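Local atomic coordinates of Slr1438 protein (Synechocystis sp., PDB entry 3K25), a protein that is of unknown function but belongs to the aldose 1-epimerase family, so that it may bind carbohydrate and act as a sugar isomerase. Residues Arg10-Tyr14 with Ser26-Gly30; Glu17-Ala23 with Leu138-Ser142; Gly174-Pro180 with Arg217-Pro223; Val231-Tyr237 with Arg278-Phe284. All coordinates share one frame; numbering follows the deposited sequence.

Contact 1 of 4, residues Arg10-Tyr14 with Ser26-Gly30; sequences RPLTY and SLVPG
Thr13 meets Ser26 and Leu27 through its methyl group because chi1 of -53° puts CG2 trans to its own backbone N and leaves OG1 on the N side. CG2 then lies 3.9 Å from the Leu27 carbonyl O, with Ser26 CB a little farther off, while OG1 turns back to give its proton to Pro11 O at 2.8 Å. That bond comes in from above the Pro11 carbonyl plane, about 47° out of it, and ties the incoming loop to itself just before the strand begins. A valine here would probably lose the hydroxyl's hold on Pro11 O, leaving the loop before the strand freer to move. Next door, Tyr14 and Leu27 form an antiparallel hydrogen-bonded pair: Tyr14 N reaches Leu27 O at 2.7 Å, and Leu27 N answers to Tyr14 O at 2.9 Å. On the loop side of this pair, Pro11 brings its CG to 3.6 Å from Val28 CG2, the two side chains meeting at a slant, with Phe53 touching both. The Tyr14 ring passes near Pro29 CG and also reaches Leu112 on strand 110-117, where Pro29 packs against Leu114. This is the open end of the antiparallel hairpin of strands 14-18 and 23-28, at the margin of the small N-terminal sheet.

Contact 2 of 4, residues Glu17-Ala23 with Leu138-Ser142; sequences EDDQSLA and LQGHS
The carboxylate of Asp18 and the imidazole of His141 are the flat groups here: Asp18 meets Gly140 through OD2, and the His141 ring lies obliquely to Ser21 O, its CE1 3.9 Å away. They belong to two hairpin turns set against each other, the one of 18-22, which closes with a G1 beta bulge where Leu22 and Ala23 both face Asp18, and the two-residue turn of Gly140 and His141 between strands 130-139 and 142-151. OD2 gathers several donors. Gly140 N points to Asp18 OD2 at 3.3 Å in a weak bond, and Ser21 N makes a similarly weak one to the same oxygen. Ser21 OG sits 2.7 Å from Asp18 OD2 and 2.8 Å from Gly140 O, so its single proton has two acceptors in range, the first within its own turn and the second across the contact, and the geometry does not settle which takes it. Gly140 has a positive phi of 42°, which suits glycine. Its carbonyl O also lies 3.4 Å from Ala23 CB. His141 continues onto Val40 and strand 276-287, and Leu138 onto Trp38. Leu138 carries the apolar part, with CD2 3.8 Å from Glu17 CA and 4.3 Å from Ala23 CB.

Contact 3 of 4, residues Gly174-Pro180 with Arg217-Pro223; sequences GITLAIP and RAHFIDP
Thr176 and Ile221 exchange both backbone bonds of an antiparallel pair, Thr176 N to Ile221 O and Ile221 N to Thr176 O each at 2.7 Å, in strands that run 172° apart. Farther along, His219 N gives only a weak bond to Ala178 O, at 3.3 Å. On the side of Thr176, Ala178, His219 and Ile221, the imidazole of His219 folds over its neighbour: chi1 of 76° sets the ring above Ala178, whose CB sits 3.6 Å from the ring centroid and 15° off its normal, a CH-pi contact. Thr176 CB and Ile221 CB lie beside each other on the same side. Strand 176-178 is the edge strand of the large antiparallel sheet of this beta-sandwich, and the side carrying Leu177 and Phe220 turns toward the partner sheet, where Leu177 touches Leu242. There Leu177 CD2 leans on Phe220 CB at 3.4 Å. Ile175 adds two branches: CG2 meets Phe220 CD1 at 4.0 Å, while CD1 lies against CB and OD1 of Asp222. The other carboxylate oxygen of Asp222, OD2, is in a salt bridge with Arg225. At the far end the Pro180 ring brings CD to 3.9 Å from Ala218 CB, and both residues also touch Leu240.

Contact 4 of 4, residues Val231-Tyr237 with Arg278-Phe284; sequences VSFSELY and RSAWVNF
Antiparallel strands 227-233 and 276-287 lie side by side within the large sheet, and Ser232 and Asn283 form a hydrogen-bonded pair between them. Past it, Ser234 and Trp281 trade two further bonds: Ser234 N to Trp281 O at 2.9 Å, nearly straight on to the carbonyl, and Trp281 N to the side-chain OG of Ser234 at 3.0 Å. The serine hydroxyl thus stands in for a backbone acceptor where the chain leaves the strand for the type I turn of Ser234 to Tyr237. With chi1 of 60° the indole of Trp281 folds back over the Phe233-Ser234 peptide, Ser234 N above the ring centre; Ser234 CB rests 3.5 Å from the centroid of its five-membered ring, and Arg144 makes a cation-pi contact with it. An alanine in place of Trp281 would probably uncover that peptide and cost Arg144 its aromatic partner. On the other side of the sheet Val282 CG2 stands over the Tyr237 ring, 3.6 Å from CE1, while the Tyr237 OH bonds to Gln147. Leu236 CD1 lies over one face of the Arg278 guanidinium, toward its rim, 3.5 Å from NH2. Val231 CG1 touches Phe284 CE1, and Val231 and Val282 pack on strands 157-168 and 250-256, as in the two-sheet core of a beta-sandwich.

Contact 4 is the buried one, its centre about 11 Å from the centre of the chain, whereas contacts 1, 2 and 3 lie farther out and are only partly buried. Contacts 3 and 4 share a sheet: strands 217-222 and 227-233 are neighbours in it, and Ala218 O comes 2.6 Å from Val231 N, a probable hydrogen bond. Contact 2 reaches the same sheet and meets contact 4 where Ser142 packs on Phe284. Contacts 1 and 2 sit at opposite ends of one N-terminal hairpin. The chemistry follows place: antiparallel strand pairing with aromatic and apolar cover in 3 and 4, a lone backbone pair in 1, and polar turn-to-turn bonds in 2.

Contact 1 of 4, residues Arg10-Tyr14 with Ser26-Gly30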
# COMPACT_ATOMS: atom_id res chain seq x y z
N ARG A 10 18.97 6.20 -11.29
CA ARG A 10 18.01 5.11 -11.37
C ARG A 10 18.39 4.09 -10.32
O ARG A 10 19.47 3.51 -10.36
CB ARG A 10 17.99 4.45 -12.75
CG ARG A 10 16.80 3.52 -12.93
CD ARG A 10 16.72 2.96 -14.33
NE ARG A 10 17.81 2.03 -14.61
CZ ARG A 10 17.96 1.38 -15.75
NH1 ARG A 10 17.08 1.54 -16.73
NH2 ARG A 10 18.98 0.56 -15.91
N PRO A 11 17.50 3.84 -9.35
CA PRO A 11 17.75 2.88 -8.27
C PRO A 11 17.79 1.43 -8.68
O PRO A 11 17.32 1.06 -9.76
CB PRO A 11 16.61 3.15 -7.30
CG PRO A 11 15.48 3.50 -8.24
CD PRO A 11 16.15 4.42 -9.24
N LEU A 12 18.35 0.61 -7.80
CA LEU A 12 18.45 -0.82 -8.05
C LEU A 12 17.01 -1.33 -8.15
O LEU A 12 16.24 -1.33 -7.17
CB LEU A 12 19.20 -1.50 -6.92
CG LEU A 12 19.63 -2.91 -7.30
CD1 LEU A 12 21.07 -3.14 -6.88
CD2 LEU A 12 18.69 -3.92 -6.69
N THR A 13 16.66 -1.77 -9.35
CA THR A 13 15.32 -2.24 -9.63
C THR A 13 15.26 -3.72 -9.98
O THR A 13 16.03 -4.20 -10.81
CB THR A 13 14.73 -1.44 -10.79
OG1 THR A 13 14.86 -0.04 -10.48
CG2 THR A 13 13.28 -1.79 -11.03
N TYR A 14 14.33 -4.42 -9.35
CA TYR A 14 14.13 -5.83 -9.62
C TYR A 14 12.99 -5.95 -10.61
O TYR A 14 12.05 -5.16 -10.59
CB TYR A 14 13.81 -6.60 -8.33
CG TYR A 14 15.06 -7.17 -7.69
CD1 TYR A 14 15.95 -6.36 -6.98
CD2 TYR A 14 15.41 -8.51 -7.89
CE1 TYR A 14 17.15 -6.88 -6.48
CE2 TYR A 14 16.59 -9.03 -7.40
CZ TYR A 14 17.46 -8.22 -6.70
OH TYR A 14 18.65 -8.75 -6.24
N SER A 26 7.87 -4.35 -11.63
CA SER A 26 9.10 -3.67 -11.25
C SER A 26 9.04 -3.30 -9.78
O SER A 26 8.16 -2.57 -9.34
CB SER A 26 9.29 -2.41 -12.09
OG SER A 26 9.30 -2.72 -13.48
N LEU A 27 9.99 -3.82 -9.01
CA LEU A 27 10.06 -3.55 -7.58
C LEU A 27 11.43 -2.96 -7.23
O LEU A 27 12.46 -3.52 -7.60
CB LEU A 27 9.78 -4.84 -6.81
CG LEU A 27 10.11 -5.02 -5.33
CD1 LEU A 27 9.78 -3.80 -4.52
CD2 LEU A 27 9.35 -6.23 -4.84
N VAL A 28 11.45 -1.80 -6.57
CA VAL A 28 12.70 -1.16 -6.18
C VAL A 28 12.76 -1.05 -4.65
O VAL A 28 12.27 -0.08 -4.05
CB VAL A 28 12.86 0.22 -6.92
CG1 VAL A 28 11.52 0.82 -7.20
CG2 VAL A 28 13.73 1.20 -6.11
N PRO A 29 13.37 -2.06 -4.00
CA PRO A 29 13.58 -2.27 -2.56
C PRO A 29 14.20 -1.16 -1.70
O PRO A 29 13.84 -1.01 -0.55
CB PRO A 29 14.42 -3.55 -2.53
CG PRO A 29 15.13 -3.52 -3.85
CD PRO A 29 14.05 -3.11 -4.78
N GLY A 30 15.13 -0.40 -2.26
CA GLY A 30 15.75 0.67 -1.51
C GLY A 30 14.82 1.85 -1.25
O GLY A 30 15.12 2.71 -0.42

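Contact 2 of 4, residues Glu17-Ala23 with Leu138-Ser142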
# COMPACT_ATOMS: atom_id res chain seq x y z
N GLU A 17 8.58 -11.52 -13.70
CA GLU A 17 7.77 -11.89 -14.85
C GLU A 17 7.33 -13.35 -14.97
O GLU A 17 7.94 -14.27 -14.40
CB GLU A 17 8.49 -11.49 -16.15
CG GLU A 17 8.56 -12.59 -17.19
CD GLU A 17 9.23 -12.15 -18.47
OE1 GLU A 17 8.64 -11.33 -19.19
OE2 GLU A 17 10.34 -12.64 -18.74
N ASP A 18 6.24 -13.51 -15.72
CA ASP A 18 5.65 -14.78 -16.09
C ASP A 18 5.43 -14.61 -17.59
O ASP A 18 4.40 -14.06 -18.01
CB ASP A 18 4.30 -15.02 -15.38
CG ASP A 18 3.61 -16.32 -15.82
OD1 ASP A 18 4.30 -17.29 -16.22
OD2 ASP A 18 2.36 -16.38 -15.75
N ASP A 19 6.41 -15.04 -18.38
CA ASP A 19 6.36 -14.92 -19.84
C ASP A 19 5.15 -15.62 -20.42
O ASP A 19 4.82 -15.42 -21.59
CB ASP A 19 7.64 -15.47 -20.50
CG ASP A 19 7.94 -16.92 -20.11
OD1 ASP A 19 6.99 -17.69 -19.86
OD2 ASP A 19 9.14 -17.29 -20.09
N GLN A 20 4.48 -16.42 -19.60
CA GLN A 20 3.29 -17.13 -20.03
C GLN A 20 2.08 -16.22 -19.99
O GLN A 20 1.33 -16.13 -20.96
CB GLN A 20 3.06 -18.34 -19.14
CG GLN A 20 3.98 -19.48 -19.48
CD GLN A 20 4.00 -19.74 -20.97
OE1 GLN A 20 2.96 -20.02 -21.57
NE2 GLN A 20 5.17 -19.64 -21.57
N SER A 21 1.88 -15.55 -18.87
CA SER A 21 0.74 -14.65 -18.72
C SER A 21 1.10 -13.29 -19.26
O SER A 21 0.27 -12.39 -19.27
CB SER A 21 0.38 -14.51 -17.25
OG SER A 21 1.47 -13.98 -16.52
N LEU A 22 2.35 -13.15 -19.71
CA LEU A 22 2.83 -11.87 -20.22
C LEU A 22 2.72 -10.83 -19.11
O LEU A 22 2.26 -9.70 -19.32
CB LEU A 22 2.00 -11.42 -21.44
CG LEU A 22 2.56 -11.81 -22.80
CD1 LEU A 22 2.76 -13.31 -22.87
CD2 LEU A 22 1.61 -11.35 -23.88
N ALA A 23 3.16 -11.23 -17.92
CA ALA A 23 3.12 -10.35 -16.76
C ALA A 23 4.51 -9.96 -16.29
O ALA A 23 5.39 -10.81 -16.11
CB ALA A 23 2.36 -11.02 -15.63
N LEU A 138 4.45 -13.05 -7.94
CA LEU A 138 3.80 -12.70 -9.19
C LEU A 138 3.51 -13.94 -10.04
O LEU A 138 4.43 -14.67 -10.38
CB LEU A 138 4.69 -11.76 -10.00
CG LEU A 138 4.03 -11.32 -11.31
CD1 LEU A 138 3.16 -10.11 -11.01
CD2 LEU A 138 5.09 -10.96 -12.36
N GLN A 139 2.24 -14.16 -10.35
CA GLN A 139 1.84 -15.28 -11.20
C GLN A 139 0.61 -14.90 -12.01
O GLN A 139 -0.23 -14.13 -11.56
CB GLN A 139 1.48 -16.54 -10.41
CG GLN A 139 0.51 -17.42 -11.23
CD GLN A 139 -0.04 -18.62 -10.49
OE1 GLN A 139 -0.45 -18.52 -9.33
NE2 GLN A 139 -0.09 -19.76 -11.18
N GLY A 140 0.53 -15.48 -13.21
CA GLY A 140 -0.60 -15.24 -14.08
C GLY A 140 -1.03 -13.79 -14.11
O GLY A 140 -0.28 -12.94 -14.56
N HIS A 141 -2.23 -13.51 -13.64
CA HIS A 141 -2.74 -12.15 -13.66
C HIS A 141 -2.92 -11.55 -12.27
O HIS A 141 -3.79 -10.70 -12.06
CB HIS A 141 -4.06 -12.10 -14.43
CG HIS A 141 -3.91 -12.33 -15.90
ND1 HIS A 141 -3.34 -11.40 -16.74
CD2 HIS A 141 -4.24 -13.39 -16.68
CE1 HIS A 141 -3.33 -11.88 -17.98
NE2 HIS A 141 -3.87 -13.08 -17.96
N SER A 142 -2.09 -11.97 -11.33
CA SER A 142 -2.23 -11.43 -9.99
C SER A 142 -0.93 -11.19 -9.24
O SER A 142 0.13 -11.74 -9.59
CB SER A 142 -3.12 -12.35 -9.15
OG SER A 142 -2.47 -13.58 -8.85

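Contact 3 of 4, residues Gly174-Pro180 with Arg217-Pro223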
# COMPACT_ATOMS: atom_id res chain seq x y z
N GLY A 174 -17.11 5.53 -16.23
CA GLY A 174 -17.64 4.19 -16.43
C GLY A 174 -17.26 3.17 -15.37
O GLY A 174 -17.67 2.01 -15.44
N ILE A 175 -16.50 3.60 -14.37
CA ILE A 175 -16.06 2.71 -13.30
C ILE A 175 -17.19 2.13 -12.46
O ILE A 175 -18.00 2.85 -11.88
CB ILE A 175 -15.06 3.43 -12.35
CG1 ILE A 175 -13.82 3.87 -13.12
CG2 ILE A 175 -14.65 2.50 -11.21
CD1 ILE A 175 -13.05 2.71 -13.76
N THR A 176 -17.24 0.80 -12.40
CA THR A 176 -18.23 0.08 -11.61
C THR A 176 -17.54 -0.26 -10.28
O THR A 176 -16.46 -0.86 -10.29
CB THR A 176 -18.65 -1.23 -12.30
OG1 THR A 176 -19.40 -0.93 -13.49
CG2 THR A 176 -19.50 -2.08 -11.38
N LEU A 177 -18.14 0.12 -9.16
CA LEU A 177 -17.56 -0.16 -7.84
C LEU A 177 -18.24 -1.29 -7.08
O LEU A 177 -19.39 -1.65 -7.35
CB LEU A 177 -17.55 1.10 -6.97
CG LEU A 177 -16.42 2.10 -7.24
CD1 LEU A 177 -16.42 3.19 -6.16
CD2 LEU A 177 -15.09 1.37 -7.25
N ALA A 178 -17.52 -1.84 -6.11
CA ALA A 178 -18.04 -2.94 -5.31
C ALA A 178 -17.30 -2.95 -3.98
O ALA A 178 -16.41 -3.78 -3.74
CB ALA A 178 -17.85 -4.26 -6.04
N ILE A 179 -17.67 -2.01 -3.12
CA ILE A 179 -17.09 -1.88 -1.79
C ILE A 179 -18.13 -2.41 -0.80
O ILE A 179 -19.27 -1.97 -0.80
CB ILE A 179 -16.79 -0.41 -1.51
CG1 ILE A 179 -15.93 0.14 -2.66
CG2 ILE A 179 -16.11 -0.26 -0.16
CD1 ILE A 179 -15.77 1.66 -2.66
N PRO A 180 -17.74 -3.36 0.06
CA PRO A 180 -18.61 -3.98 1.08
C PRO A 180 -18.82 -3.17 2.35
O PRO A 180 -18.40 -3.57 3.44
CB PRO A 180 -17.91 -5.31 1.35
CG PRO A 180 -16.46 -4.90 1.29
CD PRO A 180 -16.39 -3.98 0.08
N ARG A 217 -12.91 -8.55 0.82
CA ARG A 217 -12.55 -8.21 -0.55
C ARG A 217 -13.29 -6.99 -1.06
O ARG A 217 -14.19 -6.47 -0.41
CB ARG A 217 -12.84 -9.38 -1.49
CG ARG A 217 -14.32 -9.79 -1.59
CD ARG A 217 -14.54 -10.81 -2.70
NE ARG A 217 -13.55 -11.89 -2.67
CZ ARG A 217 -13.44 -12.80 -1.70
NH1 ARG A 217 -14.27 -12.79 -0.66
NH2 ARG A 217 -12.47 -13.71 -1.76
N ALA A 218 -12.92 -6.56 -2.26
CA ALA A 218 -13.50 -5.40 -2.93
C ALA A 218 -12.92 -5.33 -4.36
O ALA A 218 -11.86 -5.90 -4.64
CB ALA A 218 -13.17 -4.13 -2.16
N HIS A 219 -13.62 -4.65 -5.27
CA HIS A 219 -13.13 -4.55 -6.63
C HIS A 219 -13.82 -3.44 -7.39
O HIS A 219 -14.70 -2.77 -6.86
CB HIS A 219 -13.33 -5.89 -7.38
CG HIS A 219 -14.75 -6.15 -7.79
ND1 HIS A 219 -15.39 -5.41 -8.76
CD2 HIS A 219 -15.64 -7.08 -7.37
CE1 HIS A 219 -16.62 -5.87 -8.93
NE2 HIS A 219 -16.80 -6.88 -8.10
N PHE A 220 -13.39 -3.24 -8.63
CA PHE A 220 -13.99 -2.22 -9.49
C PHE A 220 -13.80 -2.66 -10.93
O PHE A 220 -12.81 -3.31 -11.27
CB PHE A 220 -13.38 -0.84 -9.24
CG PHE A 220 -12.01 -0.66 -9.80
CD1 PHE A 220 -11.83 -0.28 -11.14
CD2 PHE A 220 -10.88 -0.84 -9.00
CE1 PHE A 220 -10.55 -0.06 -11.66
CE2 PHE A 220 -9.59 -0.63 -9.51
CZ PHE A 220 -9.43 -0.24 -10.85
N ILE A 221 -14.76 -2.32 -11.77
CA ILE A 221 -14.70 -2.71 -13.17
C ILE A 221 -14.69 -1.50 -14.09
O ILE A 221 -15.55 -0.63 -14.01
CB ILE A 221 -15.91 -3.63 -13.52
CG1 ILE A 221 -15.99 -4.76 -12.48
CG2 ILE A 221 -15.74 -4.22 -14.92
CD1 ILE A 221 -17.16 -5.70 -12.66
N ASP A 222 -13.67 -1.45 -14.95
CA ASP A 222 -13.53 -0.36 -15.90
C ASP A 222 -13.81 -0.89 -17.30
O ASP A 222 -13.00 -1.63 -17.87
CB ASP A 222 -12.13 0.24 -15.84
CG ASP A 222 -11.91 1.32 -16.88
OD1 ASP A 222 -12.84 2.13 -17.10
OD2 ASP A 222 -10.82 1.38 -17.48
N PRO A 223 -14.97 -0.54 -17.86
CA PRO A 223 -15.35 -1.00 -19.20
C PRO A 223 -14.40 -0.47 -20.27
O PRO A 223 -13.97 -1.22 -21.14
CB PRO A 223 -16.77 -0.46 -19.37
CG PRO A 223 -17.29 -0.48 -17.97
CD PRO A 223 -16.12 0.10 -17.20

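Contact 4 of 4, residues Val231-Tyr237 with Arg278-Phe284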
# COMPACT_ATOMS: atom_id res chain seq x y z
N VAL A 231 -9.41 -6.49 -5.03
CA VAL A 231 -8.54 -6.49 -3.86
C VAL A 231 -9.07 -7.41 -2.77
O VAL A 231 -10.17 -7.21 -2.26
CB VAL A 231 -8.42 -5.07 -3.27
CG1 VAL A 231 -7.40 -5.06 -2.16
CG2 VAL A 231 -8.05 -4.07 -4.35
N SER A 232 -8.29 -8.43 -2.41
CA SER A 232 -8.71 -9.35 -1.36
C SER A 232 -7.66 -9.26 -0.25
O SER A 232 -6.55 -8.79 -0.48
CB SER A 232 -8.82 -10.77 -1.90
OG SER A 232 -7.59 -11.23 -2.43
N PHE A 233 -8.01 -9.70 0.96
CA PHE A 233 -7.08 -9.58 2.09
C PHE A 233 -7.36 -10.45 3.31
O PHE A 233 -8.51 -10.80 3.60
CB PHE A 233 -7.04 -8.12 2.54
CG PHE A 233 -8.37 -7.42 2.43
CD1 PHE A 233 -8.83 -6.95 1.19
CD2 PHE A 233 -9.18 -7.24 3.56
CE1 PHE A 233 -10.06 -6.31 1.07
CE2 PHE A 233 -10.43 -6.60 3.44
CZ PHE A 233 -10.86 -6.13 2.20
N SER A 234 -6.30 -10.79 4.04
CA SER A 234 -6.43 -11.59 5.25
C SER A 234 -7.14 -10.74 6.34
O SER A 234 -7.26 -9.51 6.20
CB SER A 234 -5.05 -12.06 5.72
OG SER A 234 -4.26 -10.99 6.22
N GLU A 235 -7.59 -11.38 7.41
CA GLU A 235 -8.32 -10.67 8.46
C GLU A 235 -7.65 -9.53 9.22
O GLU A 235 -8.30 -8.87 10.03
CB GLU A 235 -8.91 -11.67 9.45
CG GLU A 235 -7.91 -12.51 10.20
CD GLU A 235 -8.60 -13.63 10.98
OE1 GLU A 235 -7.89 -14.44 11.62
OE2 GLU A 235 -9.85 -13.70 10.94
N LEU A 236 -6.36 -9.29 8.98
CA LEU A 236 -5.67 -8.20 9.65
C LEU A 236 -6.24 -6.87 9.14
O LEU A 236 -6.20 -5.85 9.83
CB LEU A 236 -4.16 -8.25 9.36
CG LEU A 236 -3.33 -7.03 9.80
CD1 LEU A 236 -3.21 -7.03 11.32
CD2 LEU A 236 -1.94 -7.04 9.14
N TYR A 237 -6.79 -6.89 7.93
CA TYR A 237 -7.31 -5.67 7.33
C TYR A 237 -8.81 -5.50 7.51
O TYR A 237 -9.60 -6.28 6.98
CB TYR A 237 -6.94 -5.65 5.85
CG TYR A 237 -5.46 -5.83 5.67
CD1 TYR A 237 -4.91 -7.10 5.51
CD2 TYR A 237 -4.59 -4.73 5.76
CE1 TYR A 237 -3.51 -7.28 5.44
CE2 TYR A 237 -3.20 -4.90 5.70
CZ TYR A 237 -2.67 -6.18 5.54
OH TYR A 237 -1.30 -6.35 5.51
N ARG A 278 3.20 -12.08 13.62
CA ARG A 278 1.93 -12.50 13.04
C ARG A 278 2.05 -12.30 11.54
O ARG A 278 2.87 -11.50 11.07
CB ARG A 278 0.75 -11.73 13.63
CG ARG A 278 0.82 -10.23 13.55
CD ARG A 278 -0.31 -9.61 14.38
NE ARG A 278 -1.63 -9.80 13.78
CZ ARG A 278 -2.77 -9.35 14.31
NH1 ARG A 278 -2.78 -8.68 15.46
NH2 ARG A 278 -3.91 -9.53 13.65
N SER A 279 1.28 -13.05 10.78
CA SER A 279 1.34 -12.94 9.33
C SER A 279 0.01 -12.50 8.73
O SER A 279 -1.05 -12.59 9.36
CB SER A 279 1.81 -14.26 8.70
OG SER A 279 0.89 -15.31 8.93
N ALA A 280 0.08 -12.02 7.50
CA ALA A 280 -1.10 -11.56 6.81
C ALA A 280 -0.77 -11.55 5.33
O ALA A 280 0.36 -11.84 4.93
CB ALA A 280 -1.45 -10.15 7.28
N TRP A 281 -1.77 -11.21 4.52
CA TRP A 281 -1.57 -11.13 3.10
C TRP A 281 -2.64 -10.28 2.42
O TRP A 281 -3.76 -10.14 2.90
CB TRP A 281 -1.57 -12.53 2.49
CG TRP A 281 -2.85 -13.26 2.72
CD1 TRP A 281 -3.13 -14.12 3.75
CD2 TRP A 281 -4.06 -13.13 1.96
NE1 TRP A 281 -4.44 -14.52 3.68
CE2 TRP A 281 -5.04 -13.93 2.60
CE3 TRP A 281 -4.42 -12.40 0.82
CZ2 TRP A 281 -6.36 -14.02 2.12
CZ3 TRP A 281 -5.73 -12.49 0.35
CH2 TRP A 281 -6.68 -13.30 1.00
N VAL A 282 -2.26 -9.71 1.28
CA VAL A 282 -3.16 -8.91 0.47
C VAL A 282 -3.02 -9.47 -0.94
O VAL A 282 -1.94 -9.90 -1.33
CB VAL A 282 -2.78 -7.43 0.50
CG1 VAL A 282 -3.73 -6.66 -0.37
CG2 VAL A 282 -2.85 -6.91 1.93
N ASN A 283 -4.10 -9.49 -1.70
CA ASN A 283 -4.04 -10.04 -3.05
C ASN A 283 -4.63 -9.09 -4.07
O ASN A 283 -5.57 -8.34 -3.79
CB ASN A 283 -4.79 -11.37 -3.10
CG ASN A 283 -4.37 -12.23 -4.28
OD1 ASN A 283 -3.37 -12.96 -4.22
ND2 ASN A 283 -5.13 -12.14 -5.37
N PHE A 284 -4.07 -9.13 -5.27
CA PHE A 284 -4.54 -8.28 -6.35
C PHE A 284 -4.77 -9.14 -7.58
O PHE A 284 -3.85 -9.76 -8.10
CB PHE A 284 -3.50 -7.19 -6.62
CG PHE A 284 -3.21 -6.35 -5.42
CD1 PHE A 284 -4.17 -5.47 -4.92
CD2 PHE A 284 -1.98 -6.46 -4.75
CE1 PHE A 284 -3.92 -4.72 -3.77
CE2 PHE A 284 -1.73 -5.72 -3.60
CZ PHE A 284 -2.70 -4.84 -3.11